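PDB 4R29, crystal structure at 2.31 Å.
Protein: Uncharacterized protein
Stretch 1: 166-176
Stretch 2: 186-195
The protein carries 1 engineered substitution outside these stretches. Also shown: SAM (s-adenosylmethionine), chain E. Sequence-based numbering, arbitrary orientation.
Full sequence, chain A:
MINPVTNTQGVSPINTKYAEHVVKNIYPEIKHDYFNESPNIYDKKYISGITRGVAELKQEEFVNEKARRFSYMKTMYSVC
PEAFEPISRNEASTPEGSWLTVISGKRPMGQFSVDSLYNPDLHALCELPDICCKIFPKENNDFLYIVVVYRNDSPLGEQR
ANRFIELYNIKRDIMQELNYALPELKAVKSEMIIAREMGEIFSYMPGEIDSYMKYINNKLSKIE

Stretch 1 (166-176) ELYNIKRDIMQ
Stretch 2 186-195: KAVKSEMIIA

A lysine serves as the central knob of this helix pair: the side chain of Lys-171 sits in a hole formed by Ala-187, Ser-190, Glu-191 and Ile-194, and its ammonium group is bonded inside the contact. NZ of Lys-171 makes a salt bridge to OE1 of Glu-191 at 2.9 Å and donates a hydrogen bond to OG of Ser-190, also at 2.9 Å. The same carboxylate reaches S-adenosylmethionine: SAM O2' donates a very short hydrogen bond of 2.5 Å to OE2 of Glu-191, and SAM O3' a weak one of 3.4 Å to OE2 of Glu-191. Glu-191 thus joins the helix contact to the ligand, one carboxylate oxygen bonded to each.

Both stretches are helical throughout. Stretch 1 lies within a longer helix, with phi/psi near -63/-44 and regular i to i+4 bonds, such as Lys-171 N to Leu-167 O at 2.9 Å. Stretch 2 is similar up to Ile-193, but Ile-194 departs to -121/-3. Near it the bonding loosens: Ile-193 N lies 3.4 Å from Lys-189 O and 3.1 Å from Ser-190 O, both weak bonds, while Ile-194 N to Ser-190 O measures 3.2 Å. The N-to-C directions of the two helices differ by 146°, roughly antiparallel, and their axes approach to 9.2 Å. Three pairs set the register: CA of Leu-167 lies 6.3 Å from CA of Ile-194, CA of Lys-171 lies 5.5 Å from CA of Ser-190, and CA of Met-175 lies 5.7 Å from CA of Lys-186. The contact buries 539 Å² in total.

Lys-171 and Ser-190 form the closest of the three register pairs. CB of Ser-190 points toward stretch 1, and with chi1 at p (72°) OG of Ser-190 donates a hydrogen bond to O of Ala-187 at 2.8 Å while accepting from NZ of Lys-171. Lys-171 leaves its helix sideways with chi1 t, chi2 -139°, chi3 -145° and chi4 m, a path that brings its end to the partner helix. Glu-191 (chi1 m, chi2 m, chi3 99°) likewise starts sideways and ends nearer.

Apolar contacts flank the polar centre, beginning with Ile-194. Ile-194, with chi1 and chi2 both p, points toward stretch 1; its CG2 lies 4.0 Å from CD2 of Leu-167 (m, t) and 3.9 Å from CG2 of Ile-170 (m, t). The aliphatic base of Lys-171 joins this cluster, its CB 4.1 Å from CG1 of Ile-194. One turn on from Ile-170, Ile-174 (m, t) places CG2 3.9 Å from CB of Ser-190 and CD1 4.1 Å from CG1 of Ile-193 (m, m).

At the other end Met-175, whose CA-to-CB bond points sideways (chi1 -97°, chi2 t, chi3 p), packs against Ala-187: CE of Met-175 is 4.1 Å from CB of Ala-187, and SD of Met-175 is 3.4 Å from OG of Ser-190. Lys-186 (p, t, t, m) packs through its methylene chain, CD lying 3.5 Å from O of Met-175 and CG 4.0 Å from CG of Met-175.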

ATOM      1  N   GLU A 166       6.137   6.832  -9.417  1.00 22.08           N
ATOM      2  CA  GLU A 166       6.180   7.925 -10.391  1.00 24.34           C
ATOM      3  C   GLU A 166       4.810   8.541 -10.609  1.00 24.32           C
ATOM      4  O   GLU A 166       4.676   9.765 -10.592  1.00 20.54           O
ATOM      5  CB  GLU A 166       6.694   7.436 -11.739  1.00 23.75           C
ATOM      6  CG  GLU A 166       8.125   6.995 -11.718  1.00 27.30           C
ATOM      7  CD  GLU A 166       8.509   6.309 -13.013  1.00 36.12           C
ATOM      8  OE1 GLU A 166       9.535   5.594 -13.025  1.00 43.70           O
ATOM      9  OE2 GLU A 166       7.776   6.479 -14.015  1.00 35.47           O
ATOM     10  N   LEU A 167       3.799   7.702 -10.846  1.00 18.68           N
ATOM     11  CA  LEU A 167       2.465   8.229 -11.060  1.00 19.57           C
ATOM     12  C   LEU A 167       1.982   8.892  -9.778  1.00 20.24           C
ATOM     13  O   LEU A 167       1.417   9.971  -9.805  1.00 22.28           O
ATOM     14  CB  LEU A 167       1.500   7.134 -11.534  1.00 22.37           C
ATOM     15  CG  LEU A 167       1.862   6.471 -12.870  1.00 22.14           C
ATOM     16  CD1 LEU A 167       0.921   5.337 -13.235  1.00 19.76           C
ATOM     17  CD2 LEU A 167       1.889   7.517 -13.984  1.00 25.97           C
ATOM     18  N   TYR A 168       2.236   8.260  -8.644  1.00 20.98           N
ATOM     19  CA  TYR A 168       1.838   8.836  -7.370  1.00 23.15           C
ATOM     20  C   TYR A 168       2.475  10.210  -7.135  1.00 24.57           C
ATOM     21  O   TYR A 168       1.841  11.112  -6.597  1.00 21.91           O
ATOM     22  CB  TYR A 168       2.221   7.910  -6.237  1.00 20.56           C
ATOM     23  CG  TYR A 168       1.855   8.444  -4.879  1.00 24.46           C
ATOM     24  CD1 TYR A 168       0.558   8.316  -4.397  1.00 25.35           C
ATOM     25  CD2 TYR A 168       2.800   9.071  -4.077  1.00 23.98           C
ATOM     26  CE1 TYR A 168       0.210   8.790  -3.153  1.00 25.94           C
ATOM     27  CE2 TYR A 168       2.462   9.555  -2.828  1.00 24.37           C
ATOM     28  CZ  TYR A 168       1.162   9.410  -2.373  1.00 28.94           C
ATOM     29  OH  TYR A 168       0.797   9.880  -1.137  1.00 34.43           O
ATOM     30  N   ASN A 169       3.737  10.347  -7.519  1.00 20.49           N
ATOM     31  CA  ASN A 169       4.444  11.607  -7.365  1.00 26.00           C
ATOM     32  C   ASN A 169       3.891  12.679  -8.296  1.00 25.22           C
ATOM     33  O   ASN A 169       3.829  13.847  -7.946  1.00 21.30           O
ATOM     34  CB  ASN A 169       5.941  11.416  -7.618  1.00 19.96           C
ATOM     35  CG  ASN A 169       6.655  10.781  -6.438  1.00 24.36           C
ATOM     36  OD1 ASN A 169       6.211  10.895  -5.298  1.00 26.80           O
ATOM     37  ND2 ASN A 169       7.763  10.103  -6.709  1.00 24.41           N
ATOM     38  N   ILE A 170       3.510  12.272  -9.499  1.00 21.88           N
ATOM     39  CA  ILE A 170       2.913  13.205 -10.419  1.00 23.72           C
ATOM     40  C   ILE A 170       1.594  13.702  -9.842  1.00 25.79           C
ATOM     41  O   ILE A 170       1.343  14.905  -9.813  1.00 22.74           O
ATOM     42  CB  ILE A 170       2.654  12.564 -11.764  1.00 24.02           C
ATOM     43  CG1 ILE A 170       3.973  12.340 -12.502  1.00 24.20           C
ATOM     44  CG2 ILE A 170       1.700  13.429 -12.580  1.00 25.00           C
ATOM     45  CD1 ILE A 170       3.783  11.614 -13.828  1.00 27.24           C
ATOM     46  N   LYS A 171       0.761  12.775  -9.370  1.00 21.66           N
ATOM     47  CA  LYS A 171      -0.512  13.159  -8.767  1.00 23.02           C
ATOM     48  C   LYS A 171      -0.289  14.153  -7.631  1.00 25.10           C
ATOM     49  O   LYS A 171      -0.867  15.229  -7.623  1.00 25.01           O
ATOM     50  CB  LYS A 171      -1.277  11.950  -8.231  1.00 24.30           C
ATOM     51  CG  LYS A 171      -2.709  12.283  -7.779  1.00 23.52           C
ATOM     52  CD  LYS A 171      -3.070  11.572  -6.489  1.00 28.18           C
ATOM     53  CE  LYS A 171      -4.557  11.157  -6.433  1.00 26.07           C
ATOM     54  NZ  LYS A 171      -5.521  12.195  -6.949  1.00 22.64           N
ATOM     55  N   ARG A 172       0.555  13.796  -6.668  1.00 25.34           N
ATOM     56  CA  ARG A 172       0.717  14.659  -5.507  1.00 30.94           C
ATOM     57  C   ARG A 172       1.393  16.004  -5.870  1.00 29.62           C
ATOM     58  O   ARG A 172       1.025  17.038  -5.323  1.00 26.75           O
ATOM     59  CB  ARG A 172       1.416  13.937  -4.350  1.00 29.93           C
ATOM     60  CG  ARG A 172       2.881  13.734  -4.549  1.00 37.33           C
ATOM     61  CD  ARG A 172       3.720  14.716  -3.742  1.00 43.85           C
ATOM     62  NE  ARG A 172       5.127  14.632  -4.142  1.00 44.86           N
ATOM     63  CZ  ARG A 172       5.916  13.590  -3.879  1.00 45.45           C
ATOM     64  NH1 ARG A 172       5.434  12.542  -3.214  1.00 40.41           N
ATOM     65  NH2 ARG A 172       7.183  13.591  -4.287  1.00 45.99           N
ATOM     66  N   ASP A 173       2.339  15.998  -6.809  1.00 24.86           N
ATOM     67  CA  ASP A 173       2.923  17.258  -7.287  1.00 29.24           C
ATOM     68  C   ASP A 173       1.861  18.182  -7.886  1.00 28.66           C
ATOM     69  O   ASP A 173       1.817  19.381  -7.591  1.00 29.01           O
ATOM     70  CB  ASP A 173       4.053  17.010  -8.293  1.00 28.48           C
ATOM     71  CG  ASP A 173       5.289  16.419  -7.637  1.00 32.13           C
ATOM     72  OD1 ASP A 173       5.293  16.284  -6.395  1.00 36.06           O
ATOM     73  OD2 ASP A 173       6.259  16.094  -8.349  1.00 33.64           O
ATOM     74  N   ILE A 174       0.993  17.608  -8.712  1.00 28.86           N
ATOM     75  CA  ILE A 174      -0.088  18.357  -9.335  1.00 26.86           C
ATOM     76  C   ILE A 174      -1.036  18.923  -8.281  1.00 26.63           C
ATOM     77  O   ILE A 174      -1.357  20.113  -8.281  1.00 28.24           O
ATOM     78  CB  ILE A 174      -0.822  17.489 -10.377  1.00 28.77           C
ATOM     79  CG1 ILE A 174       0.096  17.275 -11.588  1.00 26.82           C
ATOM     80  CG2 ILE A 174      -2.135  18.132 -10.814  1.00 23.83           C
ATOM     81  CD1 ILE A 174      -0.539  16.474 -12.690  1.00 27.82           C
ATOM     82  N   MET A 175      -1.436  18.083  -7.342  1.00 25.51           N
ATOM     83  CA  MET A 175      -2.360  18.519  -6.316  1.00 24.22           C
ATOM     84  C   MET A 175      -1.794  19.576  -5.363  1.00 29.10           C
ATOM     85  O   MET A 175      -2.521  20.470  -4.916  1.00 25.55           O
ATOM     86  CB  MET A 175      -2.903  17.327  -5.552  1.00 22.03           C
ATOM     87  CG  MET A 175      -4.253  16.904  -6.082  1.00 26.62           C
ATOM     88  SD  MET A 175      -4.689  15.320  -5.418  1.00 32.90           S
ATOM     89  CE  MET A 175      -5.395  15.905  -3.880  1.00 28.45           C
ATOM     90  N   GLN A 176      -0.507  19.463  -5.054  1.00 24.16           N
ATOM     91  CA  GLN A 176       0.166  20.446  -4.231  1.00 26.66           C
ATOM     92  C   GLN A 176       0.153  21.792  -4.936  1.00 29.07           C
ATOM     93  O   GLN A 176      -0.118  22.823  -4.321  1.00 27.91           O
ATOM     94  CB  GLN A 176       1.612  20.021  -4.010  1.00 32.47           C
ATOM     95  CG  GLN A 176       1.764  18.786  -3.156  1.00 34.35           C
ATOM     96  CD  GLN A 176       2.266  19.113  -1.769  1.00 49.84           C
ATOM     97  OE1 GLN A 176       3.344  18.647  -1.362  1.00 51.73           O
ATOM     98  NE2 GLN A 176       1.495  19.926  -1.027  1.00 44.68           N
ATOM     99  N   LYS A 186      -9.062  19.941  -7.824  1.00 19.07           N
ATOM    100  CA  LYS A 186      -7.690  19.496  -8.035  1.00 21.89           C
ATOM    101  C   LYS A 186      -7.553  17.977  -7.986  1.00 23.41           C
ATOM    102  O   LYS A 186      -6.729  17.410  -8.708  1.00 20.91           O
ATOM    103  CB  LYS A 186      -6.731  20.134  -7.023  1.00 23.35           C
ATOM    104  CG  LYS A 186      -6.985  19.797  -5.567  1.00 16.60           C
ATOM    105  CD  LYS A 186      -6.018  20.560  -4.681  1.00 24.75           C
ATOM    106  CE  LYS A 186      -6.007  20.008  -3.255  1.00 29.40           C
ATOM    107  NZ  LYS A 186      -7.317  20.179  -2.540  1.00 26.48           N
ATOM    108  N   ALA A 187      -8.335  17.321  -7.126  1.00 17.98           N
ATOM    109  CA  ALA A 187      -8.207  15.878  -6.962  1.00 22.51           C
ATOM    110  C   ALA A 187      -8.678  15.191  -8.241  1.00 23.10           C
ATOM    111  O   ALA A 187      -7.965  14.362  -8.814  1.00 23.75           O
ATOM    112  CB  ALA A 187      -8.995  15.390  -5.744  1.00 20.04           C
ATOM    113  N   VAL A 188      -9.862  15.575  -8.710  1.00 22.34           N
ATOM    114  CA  VAL A 188     -10.443  14.981  -9.911  1.00 20.36           C
ATOM    115  C   VAL A 188      -9.632  15.313 -11.163  1.00 21.99           C
ATOM    116  O   VAL A 188      -9.455  14.462 -12.026  1.00 24.23           O
ATOM    117  CB  VAL A 188     -11.927  15.405 -10.079  1.00 29.71           C
ATOM    118  CG1 VAL A 188     -12.400  15.135 -11.477  1.00 31.70           C
ATOM    119  CG2 VAL A 188     -12.807  14.667  -9.084  1.00 30.03           C
ATOM    120  N   LYS A 189      -9.123  16.539 -11.258  1.00 20.80           N
ATOM    121  CA  LYS A 189      -8.203  16.888 -12.346  1.00 23.16           C
ATOM    122  C   LYS A 189      -6.945  16.015 -12.373  1.00 20.50           C
ATOM    123  O   LYS A 189      -6.494  15.615 -13.442  1.00 17.62           O
ATOM    124  CB  LYS A 189      -7.784  18.364 -12.289  1.00 20.16           C
ATOM    125  CG  LYS A 189      -8.885  19.359 -12.657  1.00 20.02           C
ATOM    126  CD  LYS A 189      -8.326  20.790 -12.570  1.00 24.05           C
ATOM    127  CE  LYS A 189      -9.370  21.870 -12.916  1.00 24.35           C
ATOM    128  NZ  LYS A 189      -8.720  23.236 -12.901  1.00 24.19           N
ATOM    129  N   SER A 190      -6.373  15.748 -11.202  1.00 20.39           N
ATOM    130  CA  SER A 190      -5.142  14.973 -11.120  1.00 24.11           C
ATOM    131  C   SER A 190      -5.443  13.506 -11.435  1.00 22.91           C
ATOM    132  O   SER A 190      -4.625  12.822 -12.038  1.00 22.61           O
ATOM    133  CB  SER A 190      -4.448  15.137  -9.758  1.00 22.32           C
ATOM    134  OG  SER A 190      -5.151  14.461  -8.724  1.00 27.66           O
ATOM    135  N   GLU A 191      -6.634  13.047 -11.062  1.00 21.81           N
ATOM    136  CA  GLU A 191      -7.091  11.719 -11.484  1.00 23.56           C
ATOM    137  C   GLU A 191      -7.193  11.601 -13.001  1.00 24.87           C
ATOM    138  O   GLU A 191      -6.899  10.545 -13.560  1.00 20.79           O
ATOM    139  CB  GLU A 191      -8.457  11.377 -10.871  1.00 19.86           C
ATOM    140  CG  GLU A 191      -8.413  10.977  -9.396  1.00 21.45           C
ATOM    141  CD  GLU A 191      -7.491   9.788  -9.132  1.00 20.80           C
ATOM    142  OE1 GLU A 191      -6.350  10.005  -8.702  1.00 20.52           O
ATOM    143  OE2 GLU A 191      -7.910   8.636  -9.332  1.00 21.43           O
ATOM    144  N   MET A 192      -7.655  12.656 -13.675  1.00 21.47           N
ATOM    145  CA  MET A 192      -7.813  12.554 -15.117  1.00 22.85           C
ATOM    146  C   MET A 192      -6.429  12.334 -15.725  1.00 23.65           C
ATOM    147  O   MET A 192      -6.283  11.666 -16.741  1.00 22.14           O
ATOM    148  CB  MET A 192      -8.489  13.804 -15.699  1.00 23.56           C
ATOM    149  CG  MET A 192      -8.686  13.765 -17.218  1.00 25.19           C
ATOM    150  SD  MET A 192      -9.800  12.439 -17.815  1.00 30.00           S
ATOM    151  CE  MET A 192     -11.448  13.153 -17.617  1.00 22.70           C
ATOM    152  N   ILE A 193      -5.406  12.871 -15.068  1.00 20.71           N
ATOM    153  CA  ILE A 193      -4.049  12.778 -15.597  1.00 26.83           C
ATOM    154  C   ILE A 193      -3.418  11.373 -15.437  1.00 26.12           C
ATOM    155  O   ILE A 193      -2.732  10.878 -16.345  1.00 22.64           O
ATOM    156  CB  ILE A 193      -3.104  13.813 -14.924  1.00 23.52           C
ATOM    157  CG1 ILE A 193      -3.677  15.236 -15.007  1.00 25.14           C
ATOM    158  CG2 ILE A 193      -1.724  13.721 -15.514  1.00 20.61           C
ATOM    159  CD1 ILE A 193      -3.500  15.908 -16.325  1.00 25.97           C
ATOM    160  N   ILE A 194      -3.640  10.725 -14.297  1.00 21.23           N
ATOM    161  CA  ILE A 194      -2.914   9.474 -14.040  1.00 20.24           C
ATOM    162  C   ILE A 194      -3.768   8.225 -13.802  1.00 21.20           C
ATOM    163  O   ILE A 194      -3.225   7.129 -13.653  1.00 20.89           O
ATOM    164  CB  ILE A 194      -1.930   9.635 -12.870  1.00 20.16           C
ATOM    165  CG1 ILE A 194      -2.626  10.284 -11.671  1.00 22.12           C
ATOM    166  CG2 ILE A 194      -0.716  10.452 -13.298  1.00 21.01           C
ATOM    167  CD1 ILE A 194      -3.348   9.318 -10.788  1.00 21.11           C
ATOM    168  N   ALA A 195      -5.090   8.373 -13.779  1.00 19.97           N
ATOM    169  CA  ALA A 195      -5.949   7.290 -13.301  1.00 19.13           C
ATOM    170  C   ALA A 195      -5.913   6.065 -14.221  1.00 19.52           C
ATOM    171  O   ALA A 195      -5.841   4.947 -13.742  1.00 20.90           O
ATOM    172  CB  ALA A 195      -7.394   7.770 -13.075  1.00 17.19           C
TER
HETATM  173  N   SAM E 301      -5.762  -0.925  -3.181  1.00 21.51           N
HETATM  174  CA  SAM E 301      -5.794  -0.758  -4.634  1.00 25.67           C
HETATM  175  C   SAM E 301      -4.997  -1.847  -5.343  1.00 22.86           C
HETATM  176  O   SAM E 301      -5.228  -2.095  -6.532  1.00 21.16           O
HETATM  177  OXT SAM E 301      -4.099  -2.467  -4.747  1.00 19.90           O
HETATM  178  CB  SAM E 301      -5.241   0.592  -5.077  1.00 21.32           C
HETATM  179  CG  SAM E 301      -6.142   1.777  -4.768  1.00 30.12           C
HETATM  180  SD  SAM E 301      -5.750   3.269  -5.739  1.00 36.13           S
HETATM  181  CE  SAM E 301      -7.072   4.302  -5.057  1.00 31.69           C
HETATM  182  C5' SAM E 301      -6.555   2.832  -7.300  1.00 30.19           C
HETATM  183  C4' SAM E 301      -6.325   3.924  -8.342  1.00 27.71           C
HETATM  184  O4' SAM E 301      -6.486   3.395  -9.646  1.00 27.15           O
HETATM  185  C3' SAM E 301      -7.313   5.077  -8.197  1.00 27.50           C
HETATM  186  O3' SAM E 301      -6.788   6.114  -7.390  1.00 23.85           O
HETATM  187  C2' SAM E 301      -7.538   5.528  -9.624  1.00 25.28           C
HETATM  188  O2' SAM E 301      -6.625   6.560  -9.863  1.00 19.46           O
HETATM  189  C1' SAM E 301      -7.134   4.335 -10.487  1.00 25.53           C
HETATM  190  N9  SAM E 301      -8.276   3.605 -11.072  1.00 21.30           N
HETATM  191  C8  SAM E 301      -8.449   3.316 -12.398  1.00 23.33           C
HETATM  192  N7  SAM E 301      -9.580   2.605 -12.555  1.00 21.97           N
HETATM  193  C5  SAM E 301     -10.134   2.427 -11.336  1.00 24.00           C
HETATM  194  C6  SAM E 301     -11.288   1.774 -10.929  1.00 20.38           C
HETATM  195  N6  SAM E 301     -12.070   1.179 -11.825  1.00 24.53           N
HETATM  196  N1  SAM E 301     -11.613   1.753  -9.593  1.00 26.32           N
HETATM  197  C2  SAM E 301     -10.788   2.367  -8.668  1.00 27.36           C
HETATM  198  N3  SAM E 301      -9.638   3.013  -9.076  1.00 26.29           N
HETATM  199  C4  SAM E 301      -9.315   3.042 -10.392  1.00 22.72           C